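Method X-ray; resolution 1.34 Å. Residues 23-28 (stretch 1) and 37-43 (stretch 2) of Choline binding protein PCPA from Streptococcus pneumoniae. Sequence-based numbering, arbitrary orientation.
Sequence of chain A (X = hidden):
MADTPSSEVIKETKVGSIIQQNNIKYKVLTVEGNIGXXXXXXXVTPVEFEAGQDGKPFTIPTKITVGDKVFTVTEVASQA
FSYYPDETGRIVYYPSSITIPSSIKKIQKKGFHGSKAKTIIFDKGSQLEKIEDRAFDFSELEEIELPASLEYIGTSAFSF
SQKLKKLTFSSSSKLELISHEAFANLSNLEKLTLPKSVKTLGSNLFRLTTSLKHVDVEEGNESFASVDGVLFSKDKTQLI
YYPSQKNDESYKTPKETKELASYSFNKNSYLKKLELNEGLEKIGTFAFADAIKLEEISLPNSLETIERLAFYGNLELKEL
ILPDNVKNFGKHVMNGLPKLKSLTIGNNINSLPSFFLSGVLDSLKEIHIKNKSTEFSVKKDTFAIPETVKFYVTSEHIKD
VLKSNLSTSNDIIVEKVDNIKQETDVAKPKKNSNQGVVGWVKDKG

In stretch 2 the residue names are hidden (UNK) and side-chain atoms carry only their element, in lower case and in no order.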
ATOM      1  N   ASN A  23      29.960   2.416 -24.693  1.00 24.29           N
ATOM      2  CA  ASN A  23      28.583   2.899 -24.827  1.00 25.06           C
ATOM      3  C   ASN A  23      27.774   2.849 -23.513  1.00 26.84           C
ATOM      4  O   ASN A  23      26.552   2.634 -23.513  1.00 26.84           O
ATOM      5  CB  ASN A  23      27.855   2.216 -25.985  1.00 29.41           C
ATOM      6  CG  ASN A  23      28.325   2.747 -27.320  1.00 55.11           C
ATOM      7  OD1 ASN A  23      27.875   3.792 -27.803  1.00 56.56           O
ATOM      8  ND2 ASN A  23      29.295   2.086 -27.912  1.00 44.36           N
ATOM      9  N   ILE A  24      28.476   3.087 -22.396  1.00 20.77           N
ATOM     10  CA  ILE A  24      27.864   3.251 -21.078  1.00 18.01           C
ATOM     11  C   ILE A  24      28.399   4.593 -20.575  1.00 19.15           C
ATOM     12  O   ILE A  24      29.624   4.800 -20.539  1.00 18.41           O
ATOM     13  CB  ILE A  24      28.156   2.094 -20.086  1.00 19.73           C
ATOM     14  CG1 ILE A  24      27.587   0.748 -20.611  1.00 20.47           C
ATOM     15  CG2 ILE A  24      27.585   2.417 -18.679  1.00 19.46           C
ATOM     16  CD1 ILE A  24      27.874  -0.518 -19.750  1.00 23.69           C
ATOM     17  N   LYS A  25      27.501   5.485 -20.149  1.00 16.01           N
ATOM     18  CA  LYS A  25      27.894   6.762 -19.577  1.00 14.88           C
ATOM     19  C   LYS A  25      27.977   6.632 -18.065  1.00 18.07           C
ATOM     20  O   LYS A  25      27.130   5.958 -17.458  1.00 17.73           O
ATOM     21  CB  LYS A  25      26.881   7.859 -19.930  1.00 17.25           C
ATOM     22  CG  LYS A  25      26.910   8.223 -21.403  1.00 20.43           C
ATOM     23  CD  LYS A  25      25.808   9.220 -21.752  1.00 25.33           C
ATOM     24  CE  LYS A  25      25.877   9.704 -23.188  1.00 30.32           C
ATOM     25  NZ  LYS A  25      25.640   8.593 -24.154  1.00 36.52           N
ATOM     26  N   TYR A  26      28.969   7.283 -17.468  1.00 15.74           N
ATOM     27  CA  TYR A  26      29.214   7.356 -16.034  1.00 14.52           C
ATOM     28  C   TYR A  26      29.370   8.821 -15.664  1.00 18.57           C
ATOM     29  O   TYR A  26      29.959   9.591 -16.435  1.00 19.22           O
ATOM     30  CB  TYR A  26      30.501   6.618 -15.659  1.00 15.15           C
ATOM     31  CG  TYR A  26      30.491   5.165 -16.052  1.00 14.80           C
ATOM     32  CD1 TYR A  26      30.906   4.764 -17.320  1.00 15.35           C
ATOM     33  CD2 TYR A  26      30.107   4.182 -15.147  1.00 15.66           C
ATOM     34  CE1 TYR A  26      30.936   3.421 -17.678  1.00 15.36           C
ATOM     35  CE2 TYR A  26      30.098   2.835 -15.506  1.00 16.35           C
ATOM     36  CZ  TYR A  26      30.546   2.457 -16.762  1.00 16.64           C
ATOM     37  OH  TYR A  26      30.537   1.123 -17.107  1.00 19.26           O
ATOM     38  N   LYS A  27      28.867   9.225 -14.494  1.00 14.57           N
ATOM     39  CA  LYS A  27      29.002  10.609 -14.081  1.00 13.86           C
ATOM     40  C   LYS A  27      29.797  10.673 -12.790  1.00 16.64           C
ATOM     41  O   LYS A  27      29.496   9.941 -11.863  1.00 15.01           O
ATOM     42  CB  LYS A  27      27.604  11.254 -13.943  1.00 14.94           C
ATOM     43  CG  LYS A  27      27.617  12.719 -13.557  1.00 18.88           C
ATOM     44  CD  LYS A  27      26.221  13.291 -13.589  1.00 24.22           C
ATOM     45  CE  LYS A  27      26.216  14.723 -13.127  1.00 34.36           C
ATOM     46  NZ  LYS A  27      24.932  15.394 -13.465  1.00 35.78           N
ATOM     47  N   VAL A  28      30.863  11.494 -12.752  1.00 14.03           N
ATOM     48  CA  VAL A  28      31.756  11.626 -11.614  1.00 13.97           C
ATOM     49  C   VAL A  28      31.018  12.228 -10.434  1.00 16.19           C
ATOM     50  O   VAL A  28      30.408  13.304 -10.549  1.00 16.86           O
ATOM     51  CB  VAL A  28      33.026  12.447 -11.983  1.00 17.21           C
ATOM     52  CG1 VAL A  28      33.944  12.597 -10.773  1.00 16.64           C
ATOM     53  CG2 VAL A  28      33.775  11.794 -13.159  1.00 17.12           C
ATOM     54  N   UNK A  37      34.913   8.415  -7.624  1.00 14.77           N
ATOM     55  CA  UNK A  37      33.729   7.563  -7.671  1.00 14.27           C
ATOM     56  C   UNK A  37      32.825   8.055  -8.747  1.00 14.75           C
ATOM     57  O   UNK A  37      32.792   9.271  -9.015  1.00 15.36           O
ATOM     58  c   UNK A  37      33.861   7.032  -5.202  1.00 16.91           C
ATOM     59  o   UNK A  37      32.471   8.824  -6.006  1.00 17.10           O
ATOM     60  c   UNK A  37      32.984   7.525  -6.319  1.00 16.02           C
ATOM     61  N   UNK A  38      32.085   7.123  -9.369  1.00 13.06           N
ATOM     62  CA  UNK A  38      31.094   7.460 -10.380  1.00 12.94           C
ATOM     63  C   UNK A  38      29.758   6.760 -10.126  1.00 14.52           C
ATOM     64  O   UNK A  38      29.711   5.708  -9.484  1.00 14.35           O
ATOM     65  c   UNK A  38      32.665   7.987 -12.344  1.00 16.00           C
ATOM     66  c   UNK A  38      31.548   7.085 -11.837  1.00 15.55           C
ATOM     67  c   UNK A  38      31.927   5.609 -11.976  1.00 15.04           C
ATOM     68  N   UNK A  39      28.686   7.333 -10.673  1.00 14.19           N
ATOM     69  CA  UNK A  39      27.418   6.650 -10.830  1.00 13.54           C
ATOM     70  C   UNK A  39      27.420   6.092 -12.257  1.00 15.41           C
ATOM     71  O   UNK A  39      27.992   6.708 -13.184  1.00 14.03           O
ATOM     72  n   UNK A  39      24.266  10.042 -12.405  1.00 14.76           N
ATOM     73  c   UNK A  39      26.197   7.568 -10.635  1.00 14.59           C
ATOM     74  c   UNK A  39      24.956   9.625 -11.356  1.00 15.94           C
ATOM     75  c   UNK A  39      26.121   8.717 -11.649  1.00 13.46           C
ATOM     76  o   UNK A  39      24.691   9.978 -10.207  1.00 14.44           O
ATOM     77  N   UNK A  40      26.809   4.914 -12.449  1.00 12.60           N
ATOM     78  CA  UNK A  40      26.599   4.319 -13.761  1.00 12.41           C
ATOM     79  C   UNK A  40      25.284   4.889 -14.277  1.00 16.45           C
ATOM     80  O   UNK A  40      24.248   4.779 -13.604  1.00 14.77           O
ATOM     81  c   UNK A  40      25.778   2.107 -12.763  1.00 13.79           C
ATOM     82  c   UNK A  40      26.408   2.229 -15.202  1.00 14.83           C
ATOM     83  c   UNK A  40      26.692   2.768 -13.804  1.00 14.04           C
ATOM     84  N   UNK A  41      25.363   5.580 -15.406  1.00 13.70           N
ATOM     85  CA  UNK A  41      24.243   6.257 -16.045  1.00 13.96           C
ATOM     86  C   UNK A  41      24.371   7.752 -15.825  1.00 16.32           C
ATOM     87  O   UNK A  41      24.907   8.193 -14.799  1.00 14.49           O
ATOM     88  N   UNK A  42      23.884   8.559 -16.799  1.00 15.41           N
ATOM     89  CA  UNK A  42      23.950  10.020 -16.652  1.00 15.72           C
ATOM     90  C   UNK A  42      22.845  10.579 -15.749  1.00 19.32           C
ATOM     91  O   UNK A  42      22.851  11.776 -15.466  1.00 18.66           O
ATOM     92  c   UNK A  42      23.921  10.706 -18.054  1.00 17.35           C
ATOM     93  o   UNK A  42      21.643   9.936 -18.330  1.00 19.58           O
ATOM     94  c   UNK A  42      22.651  10.446 -18.845  1.00 26.38           C
ATOM     95  n   UNK A  42      22.655  10.793 -20.124  1.00 23.25           N
ATOM     96  N   UNK A  43      21.917   9.711 -15.303  1.00 15.59           N
ATOM     97  CA  UNK A  43      20.815  10.086 -14.412  1.00 15.71           C
ATOM     98  C   UNK A  43      19.575  10.595 -15.130  1.00 18.20           C
ATOM     99  O   UNK A  43      18.609  11.027 -14.478  1.00 18.17           O
TER
HETATM  100  O   HOH W   1      23.720  14.205 -16.502  1.00 30.13           O

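Position 37 has three side-chain atoms: one carbon that carries an oxygen and a second carbon. The backbone O of 37 is 3.7 Å from CA of Val28. This branched hydroxyl pattern is threonine. The CA-to-CB bond of Thr37 points sideways, and OG1 of Thr37 stays 5.8 Å from C of Val28.

Position 38 has three carbons, one of them carrying the other two. One outer carbon of 38 is 3.9 Å from CD2 of Tyr26, and the other is 4.0 Å from CG2 of Val28. The branch at the first carbon, with no polar atom, makes it valine. Val38 lies on the same face of the sheet as Tyr26 and Val28.

Position 39 has five side-chain atoms: three carbons in an unbranched chain, the last carrying one oxygen and one nitrogen. The second carbon of 39 is 3.7 Å from CB of Lys27. A carboxamide on this length of chain is glutamine. Gln39 lies on the same face as Lys27. Its NE2 reaches forward along its own stretch and donates a hydrogen bond to O of residue 41, at 3.1 Å.

Position 40 again has three carbons, with a fork at the first. One outer carbon of 40 is 3.7 Å from CG2 of Ile24 and 3.8 Å from CE2 of Tyr26, so this one methyl meets both side chains. It is valine.

Position 41 has no side-chain atoms and is glycine. Phi is 106° and psi 149°. At these angles a CB would be jammed against the carbonyl O of Val40, which by itself calls for glycine.

Position 42 has two carbons, the second carrying one oxygen and one nitrogen. The nitrogen of 42 is 3.9 Å from CD of Lys25. This short carboxamide is asparagine. A water accepts a weak hydrogen bond from NZ of Lys27 (3.5 Å) and donates one to O of Asn42 (2.8 Å).

Position 43 has no side chain and is glycine. Its phi of 87° favours this residue. Gly43 makes no contact with stretch 1.

The contact is an antiparallel strand pairing. N of Lys27 donates to O of Gln39, and N of Gln39 donates to O of Lys27, both at 3.0 Å. Beyond the end of strand 37-40, N of Gly41 donates to O of Lys25 at 2.7 Å, extending the ladder. The Tyr26-Val40 and Val28-Val38 pairs are not hydrogen-bonded and bring their side chains together on one face. There Val38 and Val40 pack against Tyr26, and Val28 packs against Val38, in a buried apolar patch.

Stretch 2, residues 37-43: TVQVGNG
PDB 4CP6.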